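Local coordinates for protein plu4264 (Photorhabdus luminescens subsp. laumondii, PDB 4MV2) that is of unknown function but binds a nickel ion in its cupin beta-barrel, which hints at a metal-dependent enzyme, at residues 29-41 and 104-118. Residues are numbered along the deposited sequence; the frame is centred on the assembly and turned at random. Where two conformers were deposited one is given.
Sequences GLNTPFGGAWCIV and TIWWDKESTLNFLTR
Gly35 and Trp106 form an antiparallel hydrogen-bonded pair, and strands 35-41 and 104-107 run antiparallel in a sheet of the cupin barrel, their N-to-C directions 164° apart, with Ala37 and Thr104 the next such pair. Trp106 has its CG between the backbone N and carbonyl carbon (chi1 66°), which folds the indole back across the neighbouring strand; Gly35 CA lies over its five-membered ring, 4.0 Å from the centroid, a CH-pi contact made possible by the bare glycine backbone. On the other face, Phe34 CB packs on Ile105 CG2. Thr104 serves two sides: CG2 packs against Ala37 CB and Cys39 SG, while OG1 hydrogen-bonds to the nickel ligand Glu56, probably helping to position it.

Past the strands, Asp108 and Ser111 form a capping box that starts helix 109-121. The helix packs on residues 31-33: Pro33, rigid and apolar, sets CD over one face of Phe115, whose ring also meets Trp107 of the second subunit edge-to-face. Asn31 suits its buried place by both donating and accepting: ND2 reaches Phe115 O at 3.2 Å, nearly straight, while OD1 takes Arg118 NE, from above the carbonyl plane, and Arg118 NH2, each at 2.8 Å.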
ATOM      1  N   GLY A  29      -8.758  -3.675  16.179  1.00 22.11           N
ATOM      2  CA  GLY A  29      -7.503  -4.236  16.618  1.00 22.56           C
ATOM      3  C   GLY A  29      -6.306  -3.805  15.789  1.00 21.53           C
ATOM      4  O   GLY A  29      -5.163  -4.121  16.144  1.00 24.08           O
ATOM      5  N   LEU A  30      -6.532  -3.083  14.703  1.00 19.38           N
ATOM      6  CA  LEU A  30      -5.421  -2.622  13.884  1.00 18.38           C
ATOM      7  C   LEU A  30      -5.026  -1.213  14.271  1.00 19.49           C
ATOM      8  O   LEU A  30      -5.857  -0.320  14.247  1.00 21.50           O
ATOM      9  CB  LEU A  30      -5.836  -2.633  12.404  1.00 18.09           C
ATOM     10  CG  LEU A  30      -4.779  -2.107  11.428  1.00 18.90           C
ATOM     11  CD1 LEU A  30      -3.493  -2.906  11.492  1.00 19.74           C
ATOM     12  CD2 LEU A  30      -5.316  -2.084  10.007  1.00 19.80           C
ATOM     13  N   ASN A  31      -3.769  -1.027  14.632  1.00 18.60           N
ATOM     14  CA  ASN A  31      -3.256   0.273  15.014  1.00 19.53           C
ATOM     15  C   ASN A  31      -2.170   0.692  14.048  1.00 17.52           C
ATOM     16  O   ASN A  31      -1.112   0.085  13.977  1.00 18.22           O
ATOM     17  CB  ASN A  31      -2.732   0.253  16.435  1.00 22.77           C
ATOM     18  CG  ASN A  31      -2.339   1.638  16.928  1.00 25.91           C
ATOM     19  OD1 ASN A  31      -2.744   2.656  16.377  1.00 26.46           O
ATOM     20  ND2 ASN A  31      -1.537   1.673  17.969  1.00 28.13           N
ATOM     21  N   THR A  32      -2.475   1.726  13.289  1.00 16.32           N
ATOM     22  CA  THR A  32      -1.599   2.195  12.196  1.00 15.37           C
ATOM     23  C   THR A  32      -1.373   3.691  12.374  1.00 15.17           C
ATOM     24  O   THR A  32      -2.245   4.400  12.875  1.00 16.69           O
ATOM     25  CB  THR A  32      -2.214   2.013  10.769  1.00 15.86           C
ATOM     26  OG1 THR A  32      -3.464   2.699  10.718  1.00 17.72           O
ATOM     27  CG2 THR A  32      -2.459   0.543  10.417  1.00 17.66           C
ATOM     28  N   PRO A  33      -0.230   4.194  11.918  1.00 15.11           N
ATOM     29  CA  PRO A  33       0.008   5.640  11.913  1.00 15.07           C
ATOM     30  C   PRO A  33      -0.432   6.304  10.608  1.00 14.70           C
ATOM     31  O   PRO A  33      -0.099   7.468  10.373  1.00 16.24           O
ATOM     32  CB  PRO A  33       1.525   5.735  12.039  1.00 15.96           C
ATOM     33  CG  PRO A  33       2.017   4.492  11.304  1.00 15.49           C
ATOM     34  CD  PRO A  33       0.990   3.437  11.613  1.00 16.30           C
ATOM     35  N   PHE A  34      -1.145   5.558   9.756  1.00 14.29           N
ATOM     36  CA  PHE A  34      -1.589   6.030   8.447  1.00 14.39           C
ATOM     37  C   PHE A  34      -3.005   5.539   8.226  1.00 14.51           C
ATOM     38  O   PHE A  34      -3.495   4.631   8.874  1.00 15.20           O
ATOM     39  CB  PHE A  34      -0.647   5.517   7.334  1.00 13.94           C
ATOM     40  CG  PHE A  34      -0.472   4.014   7.328  1.00 13.18           C
ATOM     41  CD1 PHE A  34      -1.415   3.199   6.707  1.00 13.55           C
ATOM     42  CD2 PHE A  34       0.587   3.411   7.948  1.00 14.25           C
ATOM     43  CE1 PHE A  34      -1.266   1.832   6.707  1.00 14.72           C
ATOM     44  CE2 PHE A  34       0.736   2.035   7.947  1.00 14.60           C
ATOM     45  CZ  PHE A  34      -0.184   1.251   7.365  1.00 14.27           C
ATOM     46  N   GLY A  35      -3.634   6.121   7.232  1.00 13.76           N
ATOM     47  CA  GLY A  35      -4.878   5.642   6.693  1.00 12.90           C
ATOM     48  C   GLY A  35      -4.616   5.120   5.288  1.00 12.26           C
ATOM     49  O   GLY A  35      -3.578   5.368   4.695  1.00 12.65           O
ATOM     50  N   GLY A  36      -5.585   4.394   4.739  1.00 13.36           N
ATOM     51  CA  GLY A  36      -5.419   3.850   3.388  1.00 14.04           C
ATOM     52  C   GLY A  36      -6.728   3.538   2.717  1.00 12.47           C
ATOM     53  O   GLY A  36      -7.758   3.442   3.352  1.00 12.99           O
ATOM     54  N   ALA A  37      -6.655   3.357   1.410  1.00 11.10           N
ATOM     55  CA  ALA A  37      -7.809   2.877   0.657  1.00 10.90           C
ATOM     56  C   ALA A  37      -7.386   2.273  -0.662  1.00 10.26           C
ATOM     57  O   ALA A  37      -6.505   2.772  -1.336  1.00 10.67           O
ATOM     58  CB  ALA A  37      -8.787   3.983   0.400  1.00 11.31           C
ATOM     59  N   TRP A  38      -8.073   1.201  -1.023  1.00 10.91           N
ATOM     60  CA  TRP A  38      -8.006   0.673  -2.389  1.00  9.71           C
ATOM     61  C   TRP A  38      -9.029   1.457  -3.217  1.00 10.29           C
ATOM     62  O   TRP A  38     -10.216   1.479  -2.882  1.00 11.55           O
ATOM     63  CB  TRP A  38      -8.367  -0.820  -2.428  1.00  9.90           C
ATOM     64  CG  TRP A  38      -8.138  -1.495  -3.758  1.00  9.76           C
ATOM     65  CD1 TRP A  38      -8.750  -1.210  -4.965  1.00  9.34           C
ATOM     66  CD2 TRP A  38      -7.244  -2.571  -4.015  1.00  9.07           C
ATOM     67  NE1 TRP A  38      -8.285  -2.059  -5.928  1.00 10.11           N
ATOM     68  CE2 TRP A  38      -7.350  -2.889  -5.379  1.00  9.12           C
ATOM     69  CE3 TRP A  38      -6.357  -3.294  -3.215  1.00  9.84           C
ATOM     70  CZ2 TRP A  38      -6.625  -3.914  -5.957  1.00  9.48           C
ATOM     71  CZ3 TRP A  38      -5.626  -4.291  -3.774  1.00  9.49           C
ATOM     72  CH2 TRP A  38      -5.765  -4.615  -5.140  1.00  9.71           C
ATOM     73  N   CYS A  39      -8.579   2.046  -4.323  1.00  9.08           N
ATOM     74  CA  CYS A  39      -9.412   2.920  -5.138  1.00  9.64           C
ATOM     75  C   CYS A  39      -9.449   2.441  -6.579  1.00  9.25           C
ATOM     76  O   CYS A  39      -8.448   1.995  -7.136  1.00 10.01           O
ATOM     77  CB  CYS A  39      -8.808   4.316  -5.136  1.00 10.92           C
ATOM     78  SG  CYS A  39      -8.754   5.090  -3.497  1.00 13.61           S
ATOM     79  N   ILE A  40     -10.623   2.576  -7.166  1.00  9.38           N
ATOM     80  CA  ILE A  40     -10.836   2.267  -8.574  1.00  9.24           C
ATOM     81  C   ILE A  40     -11.470   3.448  -9.247  1.00  9.36           C
ATOM     82  O   ILE A  40     -12.535   3.941  -8.841  1.00 10.27           O
ATOM     83  CB  ILE A  40     -11.731   1.026  -8.818  1.00  9.69           C
ATOM     84  CG1 ILE A  40     -11.205  -0.203  -8.098  1.00 11.17           C
ATOM     85  CG2 ILE A  40     -11.808   0.782 -10.333  1.00 11.30           C
ATOM     86  CD1 ILE A  40     -12.162  -1.395  -8.169  1.00 12.43           C
ATOM     87  N   VAL A  41     -10.778   3.933 -10.271  1.00  9.85           N
ATOM     88  CA  VAL A  41     -11.335   4.951 -11.177  1.00 10.70           C
ATOM     89  C   VAL A  41     -11.877   4.186 -12.372  1.00  9.70           C
ATOM     90  O   VAL A  41     -11.128   3.533 -13.097  1.00 10.35           O
ATOM     91  CB  VAL A  41     -10.329   6.043 -11.556  1.00 11.61           C
ATOM     92  CG1 VAL A  41     -11.016   7.092 -12.456  1.00 12.36           C
ATOM     93  CG2 VAL A  41      -9.749   6.723 -10.317  1.00 12.65           C
ATOM     94  N   THR A 104      -4.035   4.143  -1.983  1.00  9.97           N
ATOM     95  CA  THR A 104      -3.533   5.384  -1.391  1.00 10.55           C
ATOM     96  C   THR A 104      -3.290   5.159   0.095  1.00 11.24           C
ATOM     97  O   THR A 104      -4.042   4.490   0.773  1.00 11.66           O
ATOM     98  CB  THR A 104      -4.439   6.582  -1.612  1.00 12.91           C
ATOM     99  OG1 THR A 104      -3.849   7.667  -0.935  1.00 15.03           O
ATOM    100  CG2 THR A 104      -5.853   6.368  -1.137  1.00 14.64           C
ATOM    101  N   ILE A 105      -2.180   5.704   0.559  0.60 10.98           N
ATOM    102  CA  ILE A 105      -1.813   5.748   1.961  0.60 11.76           C
ATOM    103  C   ILE A 105      -1.576   7.208   2.314  0.60 11.92           C
ATOM    104  O   ILE A 105      -0.835   7.885   1.645  0.60 11.73           O
ATOM    105  CB  ILE A 105      -0.551   4.902   2.251  0.60 13.27           C
ATOM    106  CG1 ILE A 105      -0.810   3.437   1.891  0.60 15.30           C
ATOM    107  CG2 ILE A 105      -0.128   5.066   3.707  0.60 13.11           C
ATOM    108  CD1 ILE A 105       0.401   2.560   1.999  0.60 17.34           C
ATOM    109  N   TRP A 106      -2.190   7.672   3.397  1.00 12.17           N
ATOM    110  CA  TRP A 106      -2.062   9.069   3.829  1.00 13.08           C
ATOM    111  C   TRP A 106      -1.724   9.119   5.312  1.00 13.66           C
ATOM    112  O   TRP A 106      -2.054   8.210   6.066  1.00 14.25           O
ATOM    113  CB  TRP A 106      -3.331   9.859   3.498  1.00 14.38           C
ATOM    114  CG  TRP A 106      -4.562   9.449   4.220  1.00 14.56           C
ATOM    115  CD1 TRP A 106      -5.002   9.933   5.406  1.00 17.45           C
ATOM    116  CD2 TRP A 106      -5.551   8.510   3.784  1.00 14.90           C
ATOM    117  NE1 TRP A 106      -6.169   9.348   5.753  1.00 17.45           N
ATOM    118  CE2 TRP A 106      -6.548   8.484   4.765  1.00 15.65           C
ATOM    119  CE3 TRP A 106      -5.695   7.704   2.656  1.00 16.23           C
ATOM    120  CZ2 TRP A 106      -7.664   7.677   4.671  1.00 15.95           C
ATOM    121  CZ3 TRP A 106      -6.800   6.904   2.568  1.00 17.43           C
ATOM    122  CH2 TRP A 106      -7.774   6.894   3.574  1.00 17.25           C
ATOM    123  N   TRP A 107      -1.051  10.182   5.719  1.00 13.93           N
ATOM    124  CA  TRP A 107      -0.553  10.282   7.096  1.00 14.03           C
ATOM    125  C   TRP A 107      -0.215  11.719   7.401  1.00 15.18           C
ATOM    126  O   TRP A 107      -0.024  12.537   6.507  1.00 15.71           O
ATOM    127  CB  TRP A 107       0.672   9.369   7.348  1.00 14.21           C
ATOM    128  CG  TRP A 107       1.897   9.761   6.579  1.00 14.26           C
ATOM    129  CD1 TRP A 107       2.956  10.497   7.043  1.00 15.44           C
ATOM    130  CD2 TRP A 107       2.206   9.436   5.199  1.00 14.04           C
ATOM    131  NE1 TRP A 107       3.883  10.655   6.065  1.00 15.19           N
ATOM    132  CE2 TRP A 107       3.465  10.014   4.921  1.00 14.35           C
ATOM    133  CE3 TRP A 107       1.534   8.746   4.172  1.00 14.30           C
ATOM    134  CZ2 TRP A 107       4.064   9.934   3.659  1.00 15.25           C
ATOM    135  CZ3 TRP A 107       2.153   8.652   2.928  1.00 15.06           C
ATOM    136  CH2 TRP A 107       3.381   9.254   2.681  1.00 15.17           C
ATOM    137  N   ASP A 108      -0.117  12.008   8.699  1.00 16.16           N
ATOM    138  CA  ASP A 108       0.281  13.325   9.166  1.00 17.08           C
ATOM    139  C   ASP A 108       0.727  13.213  10.596  1.00 18.01           C
ATOM    140  O   ASP A 108       0.825  12.146  11.164  1.00 18.10           O
ATOM    141  CB  ASP A 108      -0.819  14.367   8.929  1.00 19.44           C
ATOM    142  CG  ASP A 108      -2.100  14.129   9.720  1.00 22.85           C
ATOM    143  OD1 ASP A 108      -2.285  13.116  10.387  1.00 21.57           O
ATOM    144  OD2 ASP A 108      -2.957  15.049   9.669  1.00 26.99           O
ATOM    145  N   LYS A 109       1.054  14.361  11.169  1.00 19.45           N
ATOM    146  CA  LYS A 109       1.471  14.402  12.589  1.00 21.86           C
ATOM    147  C   LYS A 109       0.405  13.824  13.480  1.00 21.14           C
ATOM    148  O   LYS A 109       0.710  13.009  14.368  1.00 22.68           O
ATOM    149  CB  LYS A 109       1.756  15.839  12.999  1.00 26.45           C
ATOM    150  CG  LYS A 109       3.051  16.366  12.414  1.00 31.65           C
ATOM    151  CD  LYS A 109       3.275  17.852  12.728  1.00 35.12           C
ATOM    152  CE  LYS A 109       2.353  18.757  11.911  1.00 37.87           C
ATOM    153  NZ  LYS A 109       2.426  20.167  12.390  1.00 39.79           N
ATOM    154  N   GLU A 110      -0.845  14.210  13.251  1.00 22.06           N
ATOM    155  CA  GLU A 110      -1.957  13.712  14.063  1.00 23.82           C
ATOM    156  C   GLU A 110      -2.056  12.182  14.009  1.00 21.49           C
ATOM    157  O   GLU A 110      -2.174  11.516  15.030  1.00 21.12           O
ATOM    158  CB  GLU A 110      -3.292  14.330  13.611  1.00 28.08           C
ATOM    159  CG  GLU A 110      -4.533  13.780  14.339  1.00 32.21           C
ATOM    160  CD  GLU A 110      -5.857  14.415  13.865  1.00 36.71           C
ATOM    161  OE1 GLU A 110      -6.212  14.303  12.670  1.00 38.63           O
ATOM    162  OE2 GLU A 110      -6.546  15.023  14.707  1.00 39.02           O
ATOM    163  N   SER A 111      -2.040  11.613  12.812  1.00 19.15           N
ATOM    164  CA  SER A 111      -2.244  10.174  12.686  1.00 17.86           C
ATOM    165  C   SER A 111      -1.096   9.396  13.338  1.00 16.35           C
ATOM    166  O   SER A 111      -1.300   8.350  13.918  1.00 17.06           O
ATOM    167  CB  SER A 111      -2.456   9.773  11.222  1.00 18.06           C
ATOM    168  OG  SER A 111      -1.301   9.947  10.420  1.00 16.83           O
ATOM    169  N   THR A 112       0.105   9.919  13.215  0.55 15.53           N
ATOM    170  CA  THR A 112       1.268   9.273  13.784  0.55 16.27           C
ATOM    171  C   THR A 112       1.252   9.327  15.313  0.55 16.91           C
ATOM    172  O   THR A 112       1.454   8.330  15.985  0.55 17.17           O
ATOM    173  CB  THR A 112       2.549   9.880  13.203  0.55 17.09           C
ATOM    174  OG1 THR A 112       2.445  11.311  13.211  0.55 17.50           O
ATOM    175  CG2 THR A 112       2.768   9.409  11.774  0.55 16.54           C
ATOM    176  N   LEU A 113       0.971  10.506  15.848  1.00 17.72           N
ATOM    177  CA  LEU A 113       0.885  10.674  17.300  1.00 17.76           C
ATOM    178  C   LEU A 113      -0.238   9.823  17.839  1.00 17.95           C
ATOM    179  O   LEU A 113      -0.103   9.235  18.893  1.00 19.57           O
ATOM    180  CB  LEU A 113       0.662  12.141  17.644  1.00 19.83           C
ATOM    181  CG  LEU A 113       1.910  13.003  17.519  1.00 20.37           C
ATOM    182  CD1 LEU A 113       1.524  14.466  17.623  1.00 21.82           C
ATOM    183  CD2 LEU A 113       2.929  12.627  18.594  1.00 21.55           C
ATOM    184  N   ASN A 114      -1.333   9.687  17.097  1.00 18.82           N
ATOM    185  CA  ASN A 114      -2.447   8.906  17.617  1.00 20.69           C
ATOM    186  C   ASN A 114      -2.069   7.433  17.689  1.00 19.97           C
ATOM    187  O   ASN A 114      -2.464   6.740  18.630  1.00 20.00           O
ATOM    188  CB  ASN A 114      -3.697   9.119  16.760  1.00 23.49           C
ATOM    189  CG  ASN A 114      -4.321  10.518  16.962  1.00 27.80           C
ATOM    190  OD1 ASN A 114      -3.973  11.280  17.901  1.00 29.75           O
ATOM    191  ND2 ASN A 114      -5.249  10.850  16.070  1.00 29.03           N
ATOM    192  N   PHE A 115      -1.316   6.948  16.699  1.00 19.42           N
ATOM    193  CA  PHE A 115      -0.774   5.591  16.761  1.00 18.00           C
ATOM    194  C   PHE A 115       0.047   5.365  18.044  1.00 17.76           C
ATOM    195  O   PHE A 115      -0.137   4.393  18.753  1.00 19.06           O
ATOM    196  CB  PHE A 115       0.070   5.279  15.495  1.00 17.42           C
ATOM    197  CG  PHE A 115       0.945   4.075  15.640  1.00 17.04           C
ATOM    198  CD1 PHE A 115       0.411   2.798  15.534  1.00 17.55           C
ATOM    199  CD2 PHE A 115       2.302   4.195  15.904  1.00 17.88           C
ATOM    200  CE1 PHE A 115       1.218   1.702  15.685  1.00 18.64           C
ATOM    201  CE2 PHE A 115       3.098   3.108  16.077  1.00 18.42           C
ATOM    202  CZ  PHE A 115       2.566   1.863  15.958  1.00 19.19           C
ATOM    203  N   LEU A 116       0.943   6.301  18.335  1.00 18.07           N
ATOM    204  CA  LEU A 116       1.788   6.201  19.535  1.00 18.40           C
ATOM    205  C   LEU A 116       0.963   6.278  20.812  1.00 19.44           C
ATOM    206  O   LEU A 116       1.198   5.523  21.742  1.00 21.12           O
ATOM    207  CB  LEU A 116       2.841   7.282  19.493  1.00 19.45           C
ATOM    208  CG  LEU A 116       3.869   7.150  18.363  1.00 20.26           C
ATOM    209  CD1 LEU A 116       4.740   8.394  18.207  1.00 21.17           C
ATOM    210  CD2 LEU A 116       4.762   5.936  18.530  1.00 22.02           C
ATOM    211  N   THR A 117      -0.050   7.117  20.821  1.00 20.39           N
ATOM    212  CA  THR A 117      -0.895   7.277  21.996  1.00 23.17           C
ATOM    213  C   THR A 117      -1.690   6.002  22.257  1.00 25.39           C
ATOM    214  O   THR A 117      -1.787   5.541  23.393  1.00 26.94           O
ATOM    215  CB  THR A 117      -1.795   8.503  21.810  1.00 24.96           C
ATOM    216  OG1 THR A 117      -0.945   9.660  21.747  1.00 25.71           O
ATOM    217  CG2 THR A 117      -2.785   8.650  22.948  1.00 26.46           C
ATOM    218  N   ARG A 118      -2.259   5.415  21.205  1.00 26.43           N
ATOM    219  CA  ARG A 118      -3.046   4.203  21.353  1.00 29.25           C
ATOM    220  C   ARG A 118      -2.196   3.047  21.817  1.00 30.90           C
ATOM    221  O   ARG A 118      -2.622   2.254  22.633  1.00 32.33           O
ATOM    222  CB  ARG A 118      -3.734   3.872  20.044  1.00 30.77           C
ATOM    223  CG  ARG A 118      -4.848   4.828  19.740  1.00 33.66           C
ATOM    224  CD  ARG A 118      -5.698   4.350  18.596  1.00 35.53           C
ATOM    225  NE  ARG A 118      -4.940   4.160  17.360  1.00 36.16           N
ATOM    226  CZ  ARG A 118      -4.786   5.087  16.413  1.00 35.66           C
ATOM    227  NH1 ARG A 118      -5.302   6.306  16.574  1.00 36.68           N
ATOM    228  NH2 ARG A 118      -4.097   4.808  15.309  1.00 33.18           N
TER